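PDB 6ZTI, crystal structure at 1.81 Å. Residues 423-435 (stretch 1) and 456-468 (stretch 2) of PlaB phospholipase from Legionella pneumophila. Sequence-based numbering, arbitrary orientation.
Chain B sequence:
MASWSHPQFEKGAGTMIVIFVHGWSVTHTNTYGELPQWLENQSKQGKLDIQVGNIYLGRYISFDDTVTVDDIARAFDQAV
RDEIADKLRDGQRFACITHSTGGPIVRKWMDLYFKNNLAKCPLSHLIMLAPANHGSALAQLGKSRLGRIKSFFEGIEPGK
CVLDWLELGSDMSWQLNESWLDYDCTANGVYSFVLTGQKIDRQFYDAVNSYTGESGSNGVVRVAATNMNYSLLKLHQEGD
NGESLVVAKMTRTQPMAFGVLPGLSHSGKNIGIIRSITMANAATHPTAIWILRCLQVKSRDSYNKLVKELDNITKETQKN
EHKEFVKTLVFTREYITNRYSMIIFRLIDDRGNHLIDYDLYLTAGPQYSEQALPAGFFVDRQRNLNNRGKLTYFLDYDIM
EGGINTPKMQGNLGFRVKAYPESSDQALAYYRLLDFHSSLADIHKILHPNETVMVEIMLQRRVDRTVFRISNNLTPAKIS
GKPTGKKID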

# COMPACT_ATOMS: atom_id res chain seq x y z
N SER B 423 -12.72 -25.10 2.33
CA SER B 423 -13.34 -26.12 3.15
C SER B 423 -13.61 -25.57 4.54
O SER B 423 -13.02 -24.57 4.96
CB SER B 423 -12.47 -27.37 3.25
OG SER B 423 -11.38 -27.16 4.14
N SER B 424 -14.51 -26.26 5.26
CA SER B 424 -14.79 -25.92 6.65
C SER B 424 -13.54 -25.96 7.50
O SER B 424 -13.39 -25.16 8.43
CB SER B 424 -15.84 -26.88 7.22
OG SER B 424 -17.13 -26.61 6.69
N ASP B 425 -12.62 -26.89 7.21
CA ASP B 425 -11.42 -27.05 8.01
C ASP B 425 -10.49 -25.84 7.89
O ASP B 425 -9.70 -25.58 8.80
CB ASP B 425 -10.69 -28.32 7.60
CG ASP B 425 -11.62 -29.52 7.54
OD1 ASP B 425 -12.19 -29.87 8.60
OD2 ASP B 425 -11.79 -30.10 6.45
N GLN B 426 -10.56 -25.12 6.77
CA GLN B 426 -9.76 -23.92 6.57
C GLN B 426 -10.43 -22.68 7.15
O GLN B 426 -9.77 -21.84 7.76
CB GLN B 426 -9.51 -23.72 5.07
CG GLN B 426 -8.84 -24.92 4.41
CD GLN B 426 -8.69 -24.74 2.92
OE1 GLN B 426 -8.99 -23.68 2.37
NE2 GLN B 426 -8.21 -25.79 2.25
N ALA B 427 -11.74 -22.56 6.95
CA ALA B 427 -12.51 -21.44 7.49
C ALA B 427 -13.96 -21.88 7.61
O ALA B 427 -14.41 -22.79 6.92
CB ALA B 427 -12.39 -20.20 6.61
N LEU B 428 -14.69 -21.20 8.50
CA LEU B 428 -16.10 -21.51 8.69
C LEU B 428 -16.99 -20.92 7.60
O LEU B 428 -18.14 -21.33 7.47
CB LEU B 428 -16.53 -21.01 10.08
CG LEU B 428 -15.90 -21.82 11.21
CD1 LEU B 428 -16.15 -21.18 12.55
CD2 LEU B 428 -16.41 -23.26 11.22
N ALA B 429 -16.48 -19.96 6.83
CA ALA B 429 -17.11 -19.47 5.61
C ALA B 429 -16.19 -19.84 4.44
O ALA B 429 -15.01 -19.46 4.45
CB ALA B 429 -17.35 -17.96 5.67
N TYR B 430 -16.71 -20.57 3.46
CA TYR B 430 -15.86 -21.14 2.42
C TYR B 430 -16.68 -21.35 1.15
O TYR B 430 -17.90 -21.16 1.14
CB TYR B 430 -15.23 -22.45 2.89
CG TYR B 430 -16.26 -23.50 3.17
CD1 TYR B 430 -16.97 -23.48 4.36
CD2 TYR B 430 -16.56 -24.47 2.24
CE1 TYR B 430 -17.94 -24.43 4.62
CE2 TYR B 430 -17.53 -25.43 2.49
CZ TYR B 430 -18.21 -25.40 3.69
OH TYR B 430 -19.18 -26.35 3.94
N TYR B 431 -16.00 -21.79 0.10
CA TYR B 431 -16.58 -21.93 -1.23
C TYR B 431 -16.27 -23.30 -1.79
O TYR B 431 -15.17 -23.82 -1.62
CB TYR B 431 -16.03 -20.86 -2.19
CG TYR B 431 -16.34 -19.46 -1.77
CD1 TYR B 431 -17.56 -18.88 -2.07
CD2 TYR B 431 -15.42 -18.72 -1.05
CE1 TYR B 431 -17.86 -17.59 -1.66
CE2 TYR B 431 -15.71 -17.45 -0.64
CZ TYR B 431 -16.93 -16.89 -0.94
OH TYR B 431 -17.21 -15.60 -0.52
N ARG B 432 -17.25 -23.87 -2.48
CA ARG B 432 -17.09 -25.14 -3.18
C ARG B 432 -16.65 -24.87 -4.61
O ARG B 432 -17.12 -23.93 -5.24
CB ARG B 432 -18.41 -25.92 -3.18
CG ARG B 432 -18.26 -27.37 -3.52
CD ARG B 432 -19.60 -28.10 -3.43
NE ARG B 432 -19.75 -28.85 -2.19
CZ ARG B 432 -20.88 -29.45 -1.81
NH1 ARG B 432 -21.96 -29.38 -2.58
NH2 ARG B 432 -20.92 -30.11 -0.66
N LEU B 433 -15.75 -25.71 -5.10
CA LEU B 433 -15.26 -25.61 -6.48
C LEU B 433 -16.41 -25.59 -7.48
O LEU B 433 -17.43 -26.24 -7.28
CB LEU B 433 -14.31 -26.79 -6.72
CG LEU B 433 -13.69 -27.15 -8.05
CD1 LEU B 433 -12.57 -28.15 -7.78
CD2 LEU B 433 -14.72 -27.74 -8.98
N LEU B 434 -16.24 -24.84 -8.56
CA LEU B 434 -17.21 -24.82 -9.65
C LEU B 434 -16.54 -25.33 -10.92
O LEU B 434 -15.41 -24.95 -11.23
CB LEU B 434 -17.76 -23.41 -9.88
CG LEU B 434 -18.75 -23.25 -11.03
CD1 LEU B 434 -19.76 -22.18 -10.70
CD2 LEU B 434 -18.06 -22.91 -12.32
N ASP B 435 -17.25 -26.21 -11.64
CA ASP B 435 -16.83 -26.76 -12.92
C ASP B 435 -17.89 -26.46 -13.95
O ASP B 435 -19.07 -26.72 -13.71
CB ASP B 435 -16.65 -28.27 -12.84
CG ASP B 435 -15.45 -28.67 -12.06
OD1 ASP B 435 -14.38 -28.08 -12.29
OD2 ASP B 435 -15.57 -29.58 -11.22
N GLU B 456 -19.44 -13.98 -15.99
CA GLU B 456 -19.70 -13.70 -14.58
C GLU B 456 -19.94 -15.03 -13.87
O GLU B 456 -20.90 -15.73 -14.18
CB GLU B 456 -20.91 -12.78 -14.42
CG GLU B 456 -21.22 -12.46 -12.98
CD GLU B 456 -22.41 -11.53 -12.83
OE1 GLU B 456 -22.24 -10.31 -13.00
OE2 GLU B 456 -23.52 -12.03 -12.55
N ILE B 457 -19.08 -15.36 -12.92
CA ILE B 457 -19.22 -16.60 -12.15
C ILE B 457 -19.61 -16.23 -10.73
O ILE B 457 -18.86 -15.52 -10.03
CB ILE B 457 -17.93 -17.43 -12.19
CG1 ILE B 457 -17.58 -17.82 -13.64
CG2 ILE B 457 -18.10 -18.67 -11.32
CD1 ILE B 457 -16.17 -18.15 -13.84
N MET B 458 -20.78 -16.68 -10.29
CA MET B 458 -21.27 -16.45 -8.94
C MET B 458 -21.25 -17.76 -8.15
O MET B 458 -22.00 -18.69 -8.46
CB MET B 458 -22.69 -15.88 -8.96
CG MET B 458 -23.20 -15.51 -7.56
SD MET B 458 -24.98 -15.27 -7.45
CE MET B 458 -25.14 -13.60 -8.06
N LEU B 459 -20.41 -17.81 -7.12
CA LEU B 459 -20.31 -18.96 -6.23
C LEU B 459 -21.21 -18.78 -5.01
O LEU B 459 -21.53 -17.66 -4.61
CB LEU B 459 -18.87 -19.16 -5.76
CG LEU B 459 -17.78 -19.31 -6.82
CD1 LEU B 459 -16.48 -19.67 -6.18
CD2 LEU B 459 -18.17 -20.38 -7.82
N GLN B 460 -21.62 -19.91 -4.43
CA GLN B 460 -22.41 -19.89 -3.20
C GLN B 460 -21.46 -19.77 -2.01
O GLN B 460 -20.50 -20.54 -1.89
CB GLN B 460 -23.25 -21.16 -3.06
CG GLN B 460 -24.46 -21.23 -3.96
CD GLN B 460 -25.26 -22.49 -3.74
OE1 GLN B 460 -24.70 -23.56 -3.52
NE2 GLN B 460 -26.58 -22.38 -3.80
N ARG B 461 -21.73 -18.81 -1.14
CA ARG B 461 -20.97 -18.67 0.09
C ARG B 461 -21.55 -19.66 1.11
O ARG B 461 -22.71 -19.56 1.49
CB ARG B 461 -21.03 -17.23 0.59
CG ARG B 461 -20.14 -16.96 1.80
CD ARG B 461 -20.17 -15.50 2.15
NE ARG B 461 -19.45 -15.20 3.39
CZ ARG B 461 -18.14 -15.02 3.47
NH1 ARG B 461 -17.37 -15.13 2.40
NH2 ARG B 461 -17.58 -14.74 4.64
N ARG B 462 -20.75 -20.65 1.48
CA ARG B 462 -21.18 -21.67 2.43
C ARG B 462 -20.74 -21.25 3.82
O ARG B 462 -19.57 -20.90 4.02
CB ARG B 462 -20.59 -23.02 2.05
CG ARG B 462 -20.89 -23.44 0.60
CD ARG B 462 -20.19 -24.74 0.25
NE ARG B 462 -20.65 -25.85 1.08
CZ ARG B 462 -21.66 -26.66 0.77
NH1 ARG B 462 -22.35 -26.48 -0.36
NH2 ARG B 462 -22.00 -27.64 1.59
N VAL B 463 -21.65 -21.29 4.78
CA VAL B 463 -21.37 -20.91 6.16
C VAL B 463 -21.71 -22.10 7.05
O VAL B 463 -22.86 -22.57 7.05
CB VAL B 463 -22.15 -19.66 6.59
CG1 VAL B 463 -21.81 -19.27 8.02
CG2 VAL B 463 -21.87 -18.51 5.63
N ASP B 464 -20.72 -22.60 7.77
CA ASP B 464 -20.92 -23.73 8.65
C ASP B 464 -21.79 -23.35 9.84
O ASP B 464 -21.72 -22.23 10.37
CB ASP B 464 -19.58 -24.26 9.14
CG ASP B 464 -19.68 -25.64 9.73
OD1 ASP B 464 -20.15 -25.78 10.88
OD2 ASP B 464 -19.29 -26.60 9.02
N ARG B 465 -22.61 -24.31 10.28
CA ARG B 465 -23.54 -24.03 11.37
C ARG B 465 -22.84 -23.65 12.66
O ARG B 465 -23.47 -23.05 13.54
CB ARG B 465 -24.46 -25.22 11.60
CG ARG B 465 -25.38 -25.45 10.42
CD ARG B 465 -26.47 -26.46 10.68
NE ARG B 465 -27.22 -26.73 9.45
CZ ARG B 465 -28.48 -27.14 9.41
NH1 ARG B 465 -29.16 -27.33 10.53
NH2 ARG B 465 -29.06 -27.36 8.24
N THR B 466 -21.54 -23.94 12.80
CA THR B 466 -20.84 -23.59 14.03
C THR B 466 -20.76 -22.08 14.23
O THR B 466 -20.64 -21.63 15.38
CB THR B 466 -19.45 -24.20 14.03
OG1 THR B 466 -19.56 -25.62 14.12
CG2 THR B 466 -18.63 -23.69 15.20
N VAL B 467 -20.83 -21.29 13.16
CA VAL B 467 -20.73 -19.84 13.30
C VAL B 467 -21.70 -19.31 14.35
O VAL B 467 -21.41 -18.30 15.01
CB VAL B 467 -20.92 -19.16 11.93
CG1 VAL B 467 -21.06 -17.66 12.06
CG2 VAL B 467 -19.74 -19.51 11.01
N PHE B 468 -22.84 -19.97 14.54
CA PHE B 468 -23.77 -19.58 15.59
C PHE B 468 -24.58 -20.80 16.02
O PHE B 468 -25.25 -21.42 15.19
CB PHE B 468 -24.71 -18.46 15.12
CG PHE B 468 -25.23 -17.59 16.23
CD1 PHE B 468 -25.81 -18.15 17.36
CD2 PHE B 468 -25.14 -16.21 16.15
CE1 PHE B 468 -26.30 -17.35 18.39
CE2 PHE B 468 -25.61 -15.40 17.17
CZ PHE B 468 -26.20 -15.97 18.30
O HOH W 1 -19.68 -26.07 6.65
O HOH W 2 -19.70 -22.80 -2.94

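Stretches 1 and 2 pair as short antiparallel strands centred on Tyr-430 and Arg-462, and together bury 887 Å². The strand axes approach to 4.8 Å, with their directions 140° apart. Tyr-430 and Arg-462 form the hydrogen-bonded pair: Tyr-430 N donates to Arg-462 O (2.9 Å), and Arg-462 N donates to Tyr-430 O (2.9 Å). A third, nearly linear bond runs from Asp-464 N to Leu-428 O (2.9 Å). Between these bonds the backbones draw closest at Ala-429 and Val-463, whose CA atoms are 4.5 Å apart; here Ala-429 CA packs against Arg-462 O at 3.3 Å.

The side chains of Tyr-430 and Arg-462 emerge on the same face of the sheet and fit closely. With chi1 in the p well, the Tyr-430 ring lies beneath the aliphatic base of Arg-462, whose CB sits 3.9 Å from the ring centroid, 17° off the ring normal. Arg-462 then bends at chi3 (62°, p), so that its NE reaches Tyr-430 OH in a weak hydrogen bond of 3.3 Å. Arginine suits this position because its methylene part can cover an aromatic face while its head meets the hydroxyl. One face of the Arg-462 guanidinium is covered by Arg-432, whose guanidinium stacks flat on it, with centres 3.9 Å apart and planes at 24°. The like charges are close, NH2 of Arg-432 to NH2 of Arg-462 at 3.5 Å, but both groups also find hydrogen-bonding partners elsewhere in the structure.

On the face carrying Ala-429, Tyr-431 and Arg-461, the small methyl of Ala-429 leaves room for an extended arginine. The guanidinium of Arg-461 lies over that methyl, NH2 of Arg-461 being 3.4 Å from CB of Ala-429, and its NH1 donates to Tyr-431 OH (3.0 Å) near the guanidinium plane.

Apolar contacts continue the fit at both ends. The branched side chain of Leu-428, itself buried, fits against Val-467 (Leu-428 CB to Val-467 CG2, 3.7 Å), Thr-466 and the CB of Asp-464. Asp-464 helps shape this turn by accepting a bond from Thr-466 N to its OD1 (3.0 Å). At the other end, Leu-434 fits against Ile-457 and Leu-459, its CB 3.7 Å from Leu-459 CD2; all three are buried, so apolar side chains suit these places.

Water fills two polar gaps. One molecule joins Ser-424 OG, Tyr-430 OH and Asp-464 OD2, to which it donates; the other accepts from Arg-432 N and donates to Gln-460 O, bridging the two backbones.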